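Local coordinates for protein kinase domain-containing protein (Chaetomium thermophilum, PDB 6Z3U) that probably acts as the cyclin-dependent kinase subunit of the CAK complex, transferring phosphate from ATP to serine and threonine residues, including those of the RNA polymerase II tail, at residues L266-R271 against P321-L326; R262-L267 against K369-A374. All blocks are in the same frame, centred on the assembly; numbering follows the deposited sequence.

Interaction 1: L266-R271 against P321-L326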
ATOM      1  N   LEU B 266     -16.726 -14.656   2.047  1.00 33.11           N
ATOM      2  CA  LEU B 266     -16.995 -13.277   2.441  1.00 28.11           C
ATOM      3  C   LEU B 266     -18.477 -13.070   2.732  1.00 29.66           C
ATOM      4  O   LEU B 266     -18.833 -12.328   3.653  1.00 31.72           O
ATOM      5  CB  LEU B 266     -16.521 -12.314   1.352  1.00 26.86           C
ATOM      6  CG  LEU B 266     -15.166 -11.640   1.588  1.00 26.62           C
ATOM      7  CD1 LEU B 266     -14.114 -12.636   2.050  1.00 27.23           C
ATOM      8  CD2 LEU B 266     -14.697 -10.926   0.329  1.00 25.48           C
ATOM      9  N   LEU B 267     -19.351 -13.729   1.966  1.00 30.04           N
ATOM     10  CA  LEU B 267     -20.775 -13.692   2.281  1.00 29.71           C
ATOM     11  C   LEU B 267     -21.038 -14.225   3.681  1.00 30.52           C
ATOM     12  O   LEU B 267     -21.975 -13.780   4.352  1.00 33.53           O
ATOM     13  CB  LEU B 267     -21.564 -14.506   1.251  1.00 29.73           C
ATOM     14  CG  LEU B 267     -21.722 -13.899  -0.147  1.00 27.64           C
ATOM     15  CD1 LEU B 267     -22.071 -14.969  -1.158  1.00 27.51           C
ATOM     16  CD2 LEU B 267     -22.784 -12.812  -0.148  1.00 27.60           C
ATOM     17  N   PHE B 268     -20.214 -15.160   4.143  1.00 31.08           N
ATOM     18  CA  PHE B 268     -20.341 -15.729   5.476  1.00 44.69           C
ATOM     19  C   PHE B 268     -19.590 -14.927   6.534  1.00 37.23           C
ATOM     20  O   PHE B 268     -19.476 -15.386   7.675  1.00 42.77           O
ATOM     21  CB  PHE B 268     -19.850 -17.178   5.468  1.00 43.24           C
ATOM     22  CG  PHE B 268     -20.643 -18.086   4.558  1.00 38.99           C
ATOM     23  CD1 PHE B 268     -21.983 -17.842   4.299  1.00 35.00           C
ATOM     24  CD2 PHE B 268     -20.040 -19.178   3.957  1.00 33.12           C
ATOM     25  CE1 PHE B 268     -22.706 -18.675   3.468  1.00 33.25           C
ATOM     26  CE2 PHE B 268     -20.761 -20.012   3.125  1.00 33.15           C
ATOM     27  CZ  PHE B 268     -22.093 -19.759   2.879  1.00 33.21           C
ATOM     28  N   GLY B 269     -19.089 -13.743   6.190  1.00 37.44           N
ATOM     29  CA  GLY B 269     -18.465 -12.886   7.179  1.00 32.33           C
ATOM     30  C   GLY B 269     -17.051 -13.258   7.551  1.00 32.52           C
ATOM     31  O   GLY B 269     -16.597 -12.905   8.645  1.00 41.82           O
ATOM     32  N   ALA B 270     -16.329 -13.946   6.670  1.00 31.86           N
ATOM     33  CA  ALA B 270     -14.972 -14.371   6.983  1.00 32.15           C
ATOM     34  C   ALA B 270     -14.069 -13.165   7.211  1.00 31.72           C
ATOM     35  O   ALA B 270     -14.132 -12.171   6.483  1.00 30.66           O
ATOM     36  CB  ALA B 270     -14.410 -15.238   5.857  1.00 31.50           C
ATOM     37  N   ARG B 271     -13.221 -13.263   8.237  1.00 38.24           N
ATOM     38  CA  ARG B 271     -12.320 -12.186   8.616  1.00 32.54           C
ATOM     39  C   ARG B 271     -10.856 -12.497   8.343  1.00 32.41           C
ATOM     40  O   ARG B 271     -10.021 -11.595   8.459  1.00 32.20           O
ATOM     41  CB  ARG B 271     -12.480 -11.862  10.110  1.00 43.03           C
ATOM     42  CG  ARG B 271     -13.923 -11.787  10.588  1.00 53.71           C
ATOM     43  CD  ARG B 271     -14.615 -10.529  10.092  1.00 46.11           C
ATOM     44  NE  ARG B 271     -14.071  -9.326  10.718  1.00 37.07           N
ATOM     45  CZ  ARG B 271     -14.516  -8.096  10.486  1.00 42.36           C
ATOM     46  NH1 ARG B 271     -13.958  -7.064  11.104  1.00 46.74           N
ATOM     47  NH2 ARG B 271     -15.517  -7.894   9.639  1.00 47.45           N
ATOM     48  N   PRO B 321     -14.911 -27.963   5.515  1.00 52.47           N
ATOM     49  CA  PRO B 321     -14.908 -28.096   6.977  1.00 47.88           C
ATOM     50  C   PRO B 321     -14.857 -26.744   7.671  1.00 43.89           C
ATOM     51  O   PRO B 321     -14.074 -25.864   7.308  1.00 41.28           O
ATOM     52  CB  PRO B 321     -13.643 -28.920   7.249  1.00 43.74           C
ATOM     53  CG  PRO B 321     -13.414 -29.684   5.994  1.00 46.94           C
ATOM     54  CD  PRO B 321     -13.862 -28.780   4.882  1.00 53.11           C
ATOM     55  N   GLY B 322     -15.707 -26.587   8.684  1.00 42.93           N
ATOM     56  CA  GLY B 322     -15.770 -25.372   9.461  1.00 42.60           C
ATOM     57  C   GLY B 322     -16.583 -24.260   8.843  1.00 41.01           C
ATOM     58  O   GLY B 322     -16.654 -23.174   9.429  1.00 41.24           O
ATOM     59  N   VAL B 323     -17.198 -24.489   7.681  1.00 50.40           N
ATOM     60  CA  VAL B 323     -17.944 -23.424   7.014  1.00 51.64           C
ATOM     61  C   VAL B 323     -19.075 -22.928   7.907  1.00 46.53           C
ATOM     62  O   VAL B 323     -19.305 -21.719   8.027  1.00 38.59           O
ATOM     63  CB  VAL B 323     -18.464 -23.912   5.648  1.00 44.10           C
ATOM     64  CG1 VAL B 323     -19.444 -25.063   5.818  1.00 45.05           C
ATOM     65  CG2 VAL B 323     -19.104 -22.762   4.877  1.00 43.81           C
ATOM     66  N   SER B 324     -19.789 -23.850   8.558  1.00 45.97           N
ATOM     67  CA  SER B 324     -20.904 -23.478   9.421  1.00 44.39           C
ATOM     68  C   SER B 324     -20.467 -22.695  10.653  1.00 49.55           C
ATOM     69  O   SER B 324     -21.328 -22.238  11.412  1.00 43.84           O
ATOM     70  CB  SER B 324     -21.664 -24.731   9.859  1.00 48.28           C
ATOM     71  OG  SER B 324     -20.825 -25.597  10.603  1.00 53.82           O
ATOM     72  N   LYS B 325     -19.162 -22.541  10.876  1.00 55.69           N
ATOM     73  CA  LYS B 325     -18.638 -21.794  12.010  1.00 45.38           C
ATOM     74  C   LYS B 325     -18.255 -20.364  11.645  1.00 41.26           C
ATOM     75  O   LYS B 325     -17.678 -19.657  12.478  1.00 41.81           O
ATOM     76  CB  LYS B 325     -17.423 -22.517  12.596  1.00 44.91           C
ATOM     77  CG  LYS B 325     -17.642 -24.000  12.854  1.00 54.41           C
ATOM     78  CD  LYS B 325     -18.815 -24.244  13.790  1.00 61.66           C
ATOM     79  CE  LYS B 325     -18.803 -25.664  14.338  1.00 77.89           C
ATOM     80  NZ  LYS B 325     -18.828 -26.691  13.257  1.00 84.12           N
ATOM     81  N   LEU B 326     -18.550 -19.926  10.424  1.00 39.63           N
ATOM     82  CA  LEU B 326     -18.181 -18.581  10.015  1.00 43.25           C
ATOM     83  C   LEU B 326     -19.045 -17.548  10.739  1.00 41.35           C
ATOM     84  O   LEU B 326     -20.187 -17.831  11.113  1.00 50.39           O
ATOM     85  CB  LEU B 326     -18.333 -18.416   8.506  1.00 36.81           C
ATOM     86  CG  LEU B 326     -17.111 -18.498   7.578  1.00 35.36           C
ATOM     87  CD1 LEU B 326     -15.787 -18.677   8.303  1.00 35.99           C
ATOM     88  CD2 LEU B 326     -17.301 -19.620   6.565  1.00 42.87           C
TER

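Interaction 2: R262-L267 against K369-A374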
ATOM      1  N   ARG B 262     -19.054 -11.492  -5.038  1.00 33.34           N
ATOM      2  CA  ARG B 262     -18.523 -11.760  -3.704  1.00 27.26           C
ATOM      3  C   ARG B 262     -18.407 -13.265  -3.487  1.00 25.78           C
ATOM      4  O   ARG B 262     -19.362 -13.998  -3.762  1.00 26.33           O
ATOM      5  CB  ARG B 262     -19.438 -11.175  -2.632  1.00 30.34           C
ATOM      6  CG  ARG B 262     -18.759 -10.926  -1.294  1.00 25.03           C
ATOM      7  CD  ARG B 262     -19.769 -10.598  -0.200  1.00 30.43           C
ATOM      8  NE  ARG B 262     -20.745  -9.583  -0.584  1.00 25.68           N
ATOM      9  CZ  ARG B 262     -20.517  -8.275  -0.607  1.00 25.34           C
ATOM     10  NH1 ARG B 262     -19.330  -7.794  -0.271  1.00 35.11           N
ATOM     11  NH2 ARG B 262     -21.487  -7.446  -0.970  1.00 32.31           N
ATOM     12  N   PRO B 263     -17.274 -13.763  -2.997  1.00 24.69           N
ATOM     13  CA  PRO B 263     -17.145 -15.207  -2.771  1.00 25.42           C
ATOM     14  C   PRO B 263     -17.963 -15.642  -1.570  1.00 30.90           C
ATOM     15  O   PRO B 263     -18.356 -14.808  -0.740  1.00 33.43           O
ATOM     16  CB  PRO B 263     -15.641 -15.394  -2.524  1.00 27.71           C
ATOM     17  CG  PRO B 263     -15.193 -14.090  -1.977  1.00 27.43           C
ATOM     18  CD  PRO B 263     -16.038 -13.040  -2.647  1.00 25.94           C
ATOM     19  N   PRO B 264     -18.230 -16.944  -1.432  1.00 30.53           N
ATOM     20  CA  PRO B 264     -19.058 -17.392  -0.299  1.00 28.47           C
ATOM     21  C   PRO B 264     -18.429 -17.127   1.057  1.00 37.40           C
ATOM     22  O   PRO B 264     -19.146 -16.806   2.013  1.00 40.99           O
ATOM     23  CB  PRO B 264     -19.238 -18.894  -0.571  1.00 29.19           C
ATOM     24  CG  PRO B 264     -18.131 -19.262  -1.508  1.00 30.81           C
ATOM     25  CD  PRO B 264     -17.882 -18.048  -2.343  1.00 31.39           C
ATOM     26  N   GLU B 265     -17.106 -17.262   1.179  1.00 31.72           N
ATOM     27  CA  GLU B 265     -16.477 -17.054   2.479  1.00 29.87           C
ATOM     28  C   GLU B 265     -16.672 -15.623   2.965  1.00 32.71           C
ATOM     29  O   GLU B 265     -16.793 -15.390   4.173  1.00 39.21           O
ATOM     30  CB  GLU B 265     -14.989 -17.415   2.413  1.00 32.43           C
ATOM     31  CG  GLU B 265     -14.131 -16.549   1.495  1.00 29.95           C
ATOM     32  CD  GLU B 265     -13.905 -17.171   0.126  1.00 32.76           C
ATOM     33  OE1 GLU B 265     -14.785 -17.922  -0.347  1.00 35.03           O
ATOM     34  OE2 GLU B 265     -12.839 -16.912  -0.474  1.00 33.36           O
ATOM     35  N   LEU B 266     -16.726 -14.656   2.047  1.00 33.11           N
ATOM     36  CA  LEU B 266     -16.995 -13.277   2.441  1.00 28.11           C
ATOM     37  C   LEU B 266     -18.477 -13.070   2.732  1.00 29.66           C
ATOM     38  O   LEU B 266     -18.833 -12.328   3.653  1.00 31.72           O
ATOM     39  CB  LEU B 266     -16.521 -12.314   1.352  1.00 26.86           C
ATOM     40  CG  LEU B 266     -15.166 -11.640   1.588  1.00 26.62           C
ATOM     41  CD1 LEU B 266     -14.114 -12.636   2.050  1.00 27.23           C
ATOM     42  CD2 LEU B 266     -14.697 -10.926   0.329  1.00 25.48           C
ATOM     43  N   LEU B 267     -19.351 -13.729   1.966  1.00 30.04           N
ATOM     44  CA  LEU B 267     -20.775 -13.692   2.281  1.00 29.71           C
ATOM     45  C   LEU B 267     -21.038 -14.225   3.681  1.00 30.52           C
ATOM     46  O   LEU B 267     -21.975 -13.780   4.352  1.00 33.53           O
ATOM     47  CB  LEU B 267     -21.564 -14.506   1.251  1.00 29.73           C
ATOM     48  CG  LEU B 267     -21.722 -13.899  -0.147  1.00 27.64           C
ATOM     49  CD1 LEU B 267     -22.071 -14.969  -1.158  1.00 27.51           C
ATOM     50  CD2 LEU B 267     -22.784 -12.812  -0.148  1.00 27.60           C
ATOM     51  N   LYS B 369      -9.718 -22.810  -0.001  1.00 33.92           N
ATOM     52  CA  LYS B 369      -8.456 -23.536   0.068  1.00 32.83           C
ATOM     53  C   LYS B 369      -8.220 -24.381  -1.179  1.00 35.14           C
ATOM     54  O   LYS B 369      -7.074 -24.516  -1.624  1.00 32.84           O
ATOM     55  CB  LYS B 369      -8.434 -24.410   1.322  1.00 34.50           C
ATOM     56  CG  LYS B 369      -8.490 -23.614   2.620  1.00 34.81           C
ATOM     57  CD  LYS B 369      -8.589 -24.519   3.837  1.00 36.59           C
ATOM     58  CE  LYS B 369      -9.993 -25.089   4.005  1.00 48.54           C
ATOM     59  NZ  LYS B 369     -10.071 -26.120   5.088  1.00 43.02           N
ATOM     60  N   LYS B 370      -9.279 -24.944  -1.762  1.00 44.62           N
ATOM     61  CA  LYS B 370      -9.172 -25.727  -2.986  1.00 42.05           C
ATOM     62  C   LYS B 370      -9.450 -24.904  -4.236  1.00 38.14           C
ATOM     63  O   LYS B 370      -9.483 -25.462  -5.337  1.00 40.83           O
ATOM     64  CB  LYS B 370     -10.125 -26.932  -2.932  1.00 45.32           C
ATOM     65  CG  LYS B 370     -11.609 -26.582  -2.844  1.00 52.55           C
ATOM     66  CD  LYS B 370     -12.448 -27.790  -2.408  1.00 47.72           C
ATOM     67  CE  LYS B 370     -13.948 -27.470  -2.376  1.00 52.35           C
ATOM     68  NZ  LYS B 370     -14.584 -27.430  -3.734  1.00 48.61           N
ATOM     69  N   ARG B 371      -9.655 -23.599  -4.098  1.00 40.20           N
ATOM     70  CA  ARG B 371      -9.808 -22.723  -5.247  1.00 29.02           C
ATOM     71  C   ARG B 371      -8.452 -22.479  -5.900  1.00 28.50           C
ATOM     72  O   ARG B 371      -7.441 -22.309  -5.216  1.00 42.89           O
ATOM     73  CB  ARG B 371     -10.427 -21.395  -4.815  1.00 32.69           C
ATOM     74  CG  ARG B 371     -11.328 -20.735  -5.842  1.00 28.36           C
ATOM     75  CD  ARG B 371     -12.046 -19.541  -5.227  1.00 26.27           C
ATOM     76  NE  ARG B 371     -13.005 -19.957  -4.205  1.00 27.01           N
ATOM     77  CZ  ARG B 371     -13.475 -19.166  -3.241  1.00 31.88           C
ATOM     78  NH1 ARG B 371     -13.074 -17.903  -3.147  1.00 31.86           N
ATOM     79  NH2 ARG B 371     -14.345 -19.645  -2.361  1.00 27.87           N
ATOM     80  N   ILE B 372      -8.438 -22.440  -7.230  1.00 27.89           N
ATOM     81  CA  ILE B 372      -7.182 -22.247  -7.943  1.00 34.64           C
ATOM     82  C   ILE B 372      -6.622 -20.863  -7.627  1.00 27.07           C
ATOM     83  O   ILE B 372      -7.362 -19.921  -7.314  1.00 35.36           O
ATOM     84  CB  ILE B 372      -7.383 -22.440  -9.456  1.00 34.72           C
ATOM     85  CG1 ILE B 372      -6.045 -22.359 -10.193  1.00 27.46           C
ATOM     86  CG2 ILE B 372      -8.350 -21.404 -10.005  1.00 38.53           C
ATOM     87  CD1 ILE B 372      -6.136 -22.706 -11.657  1.00 27.32           C
ATOM     88  N   THR B 373      -5.298 -20.746  -7.680  1.00 28.68           N
ATOM     89  CA  THR B 373      -4.616 -19.481  -7.455  1.00 29.14           C
ATOM     90  C   THR B 373      -4.350 -18.781  -8.786  1.00 29.46           C
ATOM     91  O   THR B 373      -4.481 -19.363  -9.862  1.00 42.03           O
ATOM     92  CB  THR B 373      -3.303 -19.704  -6.708  1.00 31.28           C
ATOM     93  OG1 THR B 373      -2.374 -20.381  -7.566  1.00 36.10           O
ATOM     94  CG2 THR B 373      -3.541 -20.531  -5.456  1.00 31.55           C
ATOM     95  N   ALA B 374      -3.963 -17.507  -8.702  1.00 26.12           N
ATOM     96  CA  ALA B 374      -3.708 -16.748  -9.922  1.00 24.87           C
ATOM     97  C   ALA B 374      -2.513 -17.310 -10.684  1.00 27.88           C
ATOM     98  O   ALA B 374      -2.551 -17.410 -11.916  1.00 37.06           O
ATOM     99  CB  ALA B 374      -3.491 -15.275  -9.590  1.00 24.32           C
TER

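Interaction 1: L266-R271 against P321-L326
Phe268 and Leu326 meet just past the short helix that carries the kinase APE motif, in the C-terminal lobe. That helix ends in a Schellman motif. Gly269, at positive phi, is its C-prime residue. Gly269 N bonds to Leu266 O at 2.9 Å, and Ala270 N reaches back to Glu265 O. Phe268 is the first residue to leave helical geometry here, and its CB points toward 321-326. The opposing segment has a 3-10 turn at 323-325, and Leu326 follows it. The side chains meet through apolar groups, and no hydrogen bond links the segments. Phe268 CB lies 3.6 Å from Leu326 CB. The methyl Leu326 CD2 sits 3.7 Å from Phe268 CB and also nears Phe268 CD2. The second methyl, Leu326 CD1, reaches the other way and comes within 4.4 Å of Ala270 CB. Leu326 thus forks over the chain at the helix end. CG is anti to the carbonyl carbon of Phe268 (chi1 -62°), and the turn about chi2 leaves CD2 and CE2 nearest Val323. There Val323 CG2 lies 3.7 Å from Phe268 CE2. Leu326 CD2 and Val323 CG2 both approach the ring obliquely. With an alanine here the ring is gone, and Val323 CG2 and Leu326 CD2 would probably face a gap, with Trp329 left without its aromatic neighbour. Trp329 meets the Phe268 ring with the planes about 60° apart, and the backbones of Phe268 and Glu328 are hydrogen-bonded. A separate chain, the RING-type domain-containing protein, packs its Gln35 on Leu326, and its Thr38 hydrogen-bonds to Pro321 O. Within the kinase, Ile305 of helix 301-311 touches Phe268. The contact therefore joins the end of helix 264-267 to the loop before helix 342-349, beside helix 301-311.

Interaction 2: R262-L267 against K369-A374
Glu265 and Arg371 form the buried salt bridge typical of protein kinases. It ties the glutamate of the APE motif, here Pro263-Pro264-Glu265, to an arginine late in the C-terminal lobe. The tight part is this ion pair with the two prolines. Arg371 grips the carboxylate end-on, with one nitrogen for each oxygen. Arg371 NH2 gives Glu265 OE1 a bond of 2.7 Å that is nearly straight (162°) and close to the guanidinium plane. Arg371 NH1 bonds to Glu265 OE2 at 2.9 Å, more bent (134°) and tilted out of that plane. Both oxygens use their syn lone pairs. The carboxylate and guanidinium planes are 36° apart. Glu265 gets there with CG between its backbone N and carbonyl carbon and a bend at chi2. Three backbone carbonyls also bond to Arg371: Gln365 O to NE, Ala276 O to NH1 and Leu366 O to NH2. These bonds fix its rotation, and the oxygens probably help to stabilise the buried positive charge. The loose side is Lys369, Lys370 and Thr373. They are exposed and do not touch 262-267, although Lys370 NZ bonds to Gln365. The prolines, by contrast, pack close by the guanidinium, both obliquely: Pro264 CD is 3.9 Å from Arg371 NH2, and Pro263 CB is 3.6 Å from Arg371 NH1.

Interactions 1 and 2 use the two ends of one short helix, 264-267, and share Leu266 and Leu267. Their centres are 11 Å apart, on the same side of the chain's centre. Along the chain the shared stretch comes first, then 321-326, then 369-374. The helix is thus held at its start by the loop before helix 374-378, and just past its end by the loop before helix 342-349. Interaction 2 is the nearer to the active site: the side chain of Pro263 is about 10 Å from that of Asp220, the predicted proton acceptor. Together they set the APE-motif helix between two loops of the C-terminal lobe, next to the RING-type chain, probably steadying that surface.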